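Long-range contact in UPF0098 protein YbcL (Escherichia coli, PDB 1FUX), which is of unknown function but belongs to the phosphatidylethanolamine-binding protein family, as a periplasmic bacterial homologue of a Raf kinase inhibitor protein: residues H118-T129 with N150-Y161. Numbering follows the deposited sequence.
Sequences HHYQFKVWALKT and NKIATAEITPVY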
loop_
_atom_site.group_PDB
_atom_site.type_symbol
_atom_site.label_atom_id
_atom_site.label_comp_id
_atom_site.label_asym_id
_atom_site.label_seq_id
_atom_site.Cartn_x
_atom_site.Cartn_y
_atom_site.Cartn_z
ATOM N N HIS A 118 -12.516 6.515 11.442
ATOM C CA HIS A 118 -11.381 5.684 11.124
ATOM C C HIS A 118 -10.391 5.871 12.269
ATOM O O HIS A 118 -10.363 6.896 12.948
ATOM C CB HIS A 118 -10.710 6.124 9.807
ATOM C CG HIS A 118 -11.512 5.797 8.595
ATOM N ND1 HIS A 118 -10.938 5.745 7.348
ATOM C CD2 HIS A 118 -12.842 5.501 8.430
ATOM C CE1 HIS A 118 -11.874 5.430 6.447
ATOM N NE2 HIS A 118 -13.012 5.277 7.087
ATOM N N HIS A 119 -9.620 4.834 12.493
ATOM C CA HIS A 119 -8.632 4.791 13.565
ATOM C C HIS A 119 -7.263 4.986 12.963
ATOM O O HIS A 119 -6.822 4.113 12.193
ATOM C CB HIS A 119 -8.784 3.354 14.132
ATOM C CG HIS A 119 -10.110 3.300 14.836
ATOM N ND1 HIS A 119 -11.269 2.993 14.121
ATOM C CD2 HIS A 119 -10.466 3.565 16.109
ATOM C CE1 HIS A 119 -12.304 3.041 14.952
ATOM N NE2 HIS A 119 -11.834 3.383 16.147
ATOM N N TYR A 120 -6.585 6.086 13.204
ATOM C CA TYR A 120 -5.294 6.348 12.591
ATOM C C TYR A 120 -4.205 5.899 13.557
ATOM O O TYR A 120 -4.156 6.506 14.650
ATOM C CB TYR A 120 -5.145 7.866 12.275
ATOM C CG TYR A 120 -6.212 8.182 11.255
ATOM C CD1 TYR A 120 -7.496 8.524 11.645
ATOM C CD2 TYR A 120 -5.899 8.118 9.886
ATOM C CE1 TYR A 120 -8.485 8.792 10.705
ATOM C CE2 TYR A 120 -6.906 8.349 8.931
ATOM C CZ TYR A 120 -8.163 8.705 9.359
ATOM O OH TYR A 120 -9.192 8.936 8.462
ATOM N N GLN A 121 -3.487 4.849 13.221
ATOM C CA GLN A 121 -2.459 4.335 14.138
ATOM C C GLN A 121 -1.158 5.072 13.918
ATOM O O GLN A 121 -0.469 4.938 12.895
ATOM C CB GLN A 121 -2.246 2.825 13.962
ATOM C CG GLN A 121 -3.481 1.971 13.870
ATOM C CD GLN A 121 -3.508 0.576 13.327
ATOM O OE1 GLN A 121 -4.319 -0.282 13.764
ATOM N NE2 GLN A 121 -2.732 0.123 12.359
ATOM N N PHE A 122 -0.776 5.877 14.926
ATOM C CA PHE A 122 0.483 6.618 14.927
ATOM C C PHE A 122 1.403 5.740 15.778
ATOM O O PHE A 122 1.200 5.625 16.996
ATOM C CB PHE A 122 0.386 8.010 15.568
ATOM C CG PHE A 122 -0.284 9.043 14.699
ATOM C CD1 PHE A 122 -1.655 8.990 14.430
ATOM C CD2 PHE A 122 0.496 10.051 14.175
ATOM C CE1 PHE A 122 -2.216 9.968 13.604
ATOM C CE2 PHE A 122 -0.057 11.027 13.351
ATOM C CZ PHE A 122 -1.423 10.969 13.104
ATOM N N LYS A 123 2.414 5.173 15.144
ATOM C CA LYS A 123 3.252 4.200 15.822
ATOM C C LYS A 123 4.729 4.502 15.744
ATOM O O LYS A 123 5.304 4.837 14.710
ATOM C CB LYS A 123 2.949 2.861 15.090
ATOM C CG LYS A 123 3.742 1.625 15.558
ATOM C CD LYS A 123 2.864 0.453 15.066
ATOM C CE LYS A 123 3.536 -0.897 15.137
ATOM N NZ LYS A 123 2.694 -1.911 14.396
ATOM N N VAL A 124 5.415 4.461 16.921
ATOM C CA VAL A 124 6.841 4.639 16.923
ATOM C C VAL A 124 7.523 3.285 17.110
ATOM O O VAL A 124 7.066 2.480 17.929
ATOM C CB VAL A 124 7.283 5.567 18.117
ATOM C CG1 VAL A 124 8.761 5.826 17.903
ATOM C CG2 VAL A 124 6.440 6.832 18.046
ATOM N N TRP A 125 8.581 3.014 16.402
ATOM C CA TRP A 125 9.343 1.798 16.380
ATOM C C TRP A 125 10.778 1.997 16.868
ATOM O O TRP A 125 11.456 2.894 16.372
ATOM C CB TRP A 125 9.516 1.217 14.958
ATOM C CG TRP A 125 8.235 1.094 14.189
ATOM C CD1 TRP A 125 7.396 2.110 13.807
ATOM C CD2 TRP A 125 7.666 -0.110 13.642
ATOM N NE1 TRP A 125 6.306 1.621 13.104
ATOM C CE2 TRP A 125 6.487 0.267 12.954
ATOM C CE3 TRP A 125 8.078 -1.446 13.671
ATOM C CZ2 TRP A 125 5.706 -0.682 12.300
ATOM C CZ3 TRP A 125 7.280 -2.379 13.033
ATOM C CH2 TRP A 125 6.134 -1.985 12.356
ATOM N N ALA A 126 11.215 1.117 17.750
ATOM C CA ALA A 126 12.585 1.052 18.237
ATOM C C ALA A 126 13.229 -0.092 17.446
ATOM O O ALA A 126 12.735 -1.234 17.522
ATOM C CB ALA A 126 12.736 0.721 19.710
ATOM N N LEU A 127 14.234 0.200 16.656
ATOM C CA LEU A 127 14.806 -0.841 15.814
ATOM C C LEU A 127 16.228 -1.233 16.212
ATOM O O LEU A 127 17.041 -0.404 16.657
ATOM C CB LEU A 127 14.810 -0.340 14.377
ATOM C CG LEU A 127 13.467 0.242 13.886
ATOM C CD1 LEU A 127 13.696 1.028 12.610
ATOM C CD2 LEU A 127 12.426 -0.845 13.737
ATOM N N LYS A 128 16.546 -2.498 15.889
ATOM C CA LYS A 128 17.862 -3.050 16.164
ATOM C C LYS A 128 18.905 -2.751 15.112
ATOM O O LYS A 128 20.022 -3.289 15.199
ATOM C CB LYS A 128 17.762 -4.582 16.320
ATOM C CG LYS A 128 17.586 -5.343 15.007
ATOM C CD LYS A 128 17.342 -6.818 15.323
ATOM C CE LYS A 128 16.701 -7.563 14.164
ATOM N NZ LYS A 128 15.916 -8.740 14.655
ATOM N N THR A 129 18.655 -1.904 14.129
ATOM C CA THR A 129 19.603 -1.551 13.107
ATOM C C THR A 129 19.745 -0.021 12.993
ATOM O O THR A 129 18.759 0.653 13.272
ATOM C CB THR A 129 19.157 -1.976 11.692
ATOM O OG1 THR A 129 18.422 -3.194 11.819
ATOM C CG2 THR A 129 20.390 -2.107 10.831
ATOM N N ASN A 150 13.163 -5.597 11.787
ATOM C CA ASN A 150 14.162 -4.984 12.685
ATOM C C ASN A 150 13.560 -4.494 13.974
ATOM O O ASN A 150 14.243 -3.867 14.814
ATOM C CB ASN A 150 14.840 -3.850 11.906
ATOM C CG ASN A 150 15.671 -4.383 10.761
ATOM O OD1 ASN A 150 16.802 -4.822 10.969
ATOM N ND2 ASN A 150 15.183 -4.403 9.536
ATOM N N LYS A 151 12.292 -4.735 14.223
ATOM C CA LYS A 151 11.609 -4.309 15.428
ATOM C C LYS A 151 12.169 -4.860 16.752
ATOM O O LYS A 151 12.351 -6.072 16.866
ATOM C CB LYS A 151 10.153 -4.767 15.393
ATOM C CG LYS A 151 9.233 -4.107 16.394
ATOM C CD LYS A 151 7.845 -4.777 16.345
ATOM C CE LYS A 151 7.173 -4.724 17.712
ATOM N NZ LYS A 151 5.679 -4.844 17.672
ATOM N N ILE A 152 12.332 -3.988 17.740
ATOM C CA ILE A 152 12.638 -4.383 19.111
ATOM C C ILE A 152 11.329 -4.198 19.862
ATOM O O ILE A 152 10.813 -5.069 20.544
ATOM C CB ILE A 152 13.750 -3.540 19.774
ATOM C CG1 ILE A 152 15.028 -3.653 18.988
ATOM C CG2 ILE A 152 13.924 -3.955 21.236
ATOM C CD1 ILE A 152 16.292 -3.126 19.649
ATOM N N ALA A 153 10.743 -2.984 19.754
ATOM C CA ALA A 153 9.512 -2.662 20.427
ATOM C C ALA A 153 8.719 -1.567 19.716
ATOM O O ALA A 153 9.309 -0.862 18.882
ATOM C CB ALA A 153 9.791 -2.147 21.851
ATOM N N THR A 154 7.432 -1.423 19.992
ATOM C CA THR A 154 6.663 -0.339 19.382
ATOM C C THR A 154 5.714 0.246 20.417
ATOM O O THR A 154 5.285 -0.358 21.432
ATOM C CB THR A 154 5.886 -0.728 18.092
ATOM O OG1 THR A 154 4.834 -1.624 18.461
ATOM C CG2 THR A 154 6.781 -1.357 17.029
ATOM N N ALA A 155 5.326 1.523 20.211
ATOM C CA ALA A 155 4.337 2.171 21.018
ATOM C C ALA A 155 3.429 2.985 20.068
ATOM O O ALA A 155 3.962 3.520 19.091
ATOM C CB ALA A 155 4.929 3.145 22.036
ATOM N N GLU A 156 2.182 3.110 20.397
ATOM C CA GLU A 156 1.320 3.836 19.449
ATOM C C GLU A 156 0.216 4.626 20.100
ATOM O O GLU A 156 -0.188 4.437 21.259
ATOM C CB GLU A 156 0.797 2.762 18.465
ATOM C CG GLU A 156 -0.247 1.861 19.056
ATOM C CD GLU A 156 -0.492 0.578 18.284
ATOM O OE1 GLU A 156 -1.538 0.445 17.620
ATOM O OE2 GLU A 156 0.376 -0.322 18.365
ATOM N N ILE A 157 -0.232 5.666 19.383
ATOM C CA ILE A 157 -1.388 6.463 19.753
ATOM C C ILE A 157 -2.415 6.346 18.624
ATOM O O ILE A 157 -1.982 6.449 17.482
ATOM C CB ILE A 157 -1.098 7.978 19.904
ATOM C CG1 ILE A 157 0.117 8.064 20.849
ATOM C CG2 ILE A 157 -2.314 8.690 20.464
ATOM C CD1 ILE A 157 0.874 9.369 20.739
ATOM N N THR A 158 -3.679 6.176 18.933
ATOM C CA THR A 158 -4.693 5.979 17.899
ATOM C C THR A 158 -5.884 6.914 17.962
ATOM O O THR A 158 -7.017 6.554 18.356
ATOM C CB THR A 158 -5.194 4.503 17.997
ATOM O OG1 THR A 158 -4.095 3.588 18.034
ATOM C CG2 THR A 158 -6.045 4.101 16.801
ATOM N N PRO A 159 -5.718 8.132 17.430
ATOM C CA PRO A 159 -6.785 9.091 17.296
ATOM C C PRO A 159 -7.752 8.638 16.209
ATOM O O PRO A 159 -7.493 7.661 15.484
ATOM C CB PRO A 159 -6.098 10.402 16.875
ATOM C CG PRO A 159 -4.793 9.977 16.262
ATOM C CD PRO A 159 -4.432 8.681 16.953
ATOM N N VAL A 160 -8.899 9.315 16.162
ATOM C CA VAL A 160 -9.946 8.939 15.206
ATOM C C VAL A 160 -10.325 10.174 14.392
ATOM O O VAL A 160 -9.948 11.285 14.769
ATOM C CB VAL A 160 -11.207 8.367 15.879
ATOM C CG1 VAL A 160 -10.902 7.062 16.625
ATOM C CG2 VAL A 160 -11.831 9.323 16.894
ATOM N N TYR A 161 -11.066 9.957 13.324
ATOM C CA TYR A 161 -11.531 11.115 12.554
ATOM C C TYR A 161 -12.741 10.661 11.757
ATOM O O TYR A 161 -12.806 9.560 11.188
ATOM C CB TYR A 161 -10.491 11.709 11.597
ATOM C CG TYR A 161 -10.928 13.072 11.072
ATOM C CD1 TYR A 161 -11.092 14.163 11.897
ATOM C CD2 TYR A 161 -11.142 13.229 9.706
ATOM C CE1 TYR A 161 -11.484 15.405 11.400
ATOM C CE2 TYR A 161 -11.561 14.453 9.191
ATOM C CZ TYR A 161 -11.730 15.520 10.048
ATOM O OH TYR A 161 -12.129 16.730 9.536
HETATM O O HOH W 1 0.727 -2.324 16.409
HETATM O O HOH W 2 4.489 -4.129 15.035
#
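Phe122 to Ala126 pair antiparallel with Ala153 to Ile157, the strand axes 4.6 Å apart, until a classic beta bulge sets Ile152 and Ala153 both opposite Ala126, whose O takes a 2.8 Å hydrogen bond from Ile152 N and a weak one from Ala153 N. Beyond the bulge, Lys128 N donates a hydrogen bond to Asn150 O. On the face bearing Trp125, the indole is flanked on one side by the Thr154 methyl CG2 and Lys123 CE, each 3.5 Å above its plane toward the rim, while NE1 hydrogen-bonds OG1 of Thr51. Thr154 suits this place because, with CG2 anti to its carbonyl carbon, the methyl meets the ring while OG1 takes a weak hydrogen bond from Lys151 NZ. Lys123, extended beyond CG, carries its ammonium past the ring to one water shared with Glu156 OE2 and another shared with Lys151 NZ. With an alanine in place of Trp125, that methyl and Lys123 CE would probably lose their flat partner, and Thr51 its indole N-H. On the face of Phe122, branched Val124 and Ile157 and small Ala155 pack on Val5; Phe122 CE1 reaches loop residue Pro159 (CG, 3.7 Å). In the large antiparallel sheet of the PEBP beta fold, strand 118-127 lies between 47-54 and 151-161, the latter outermost within this chain.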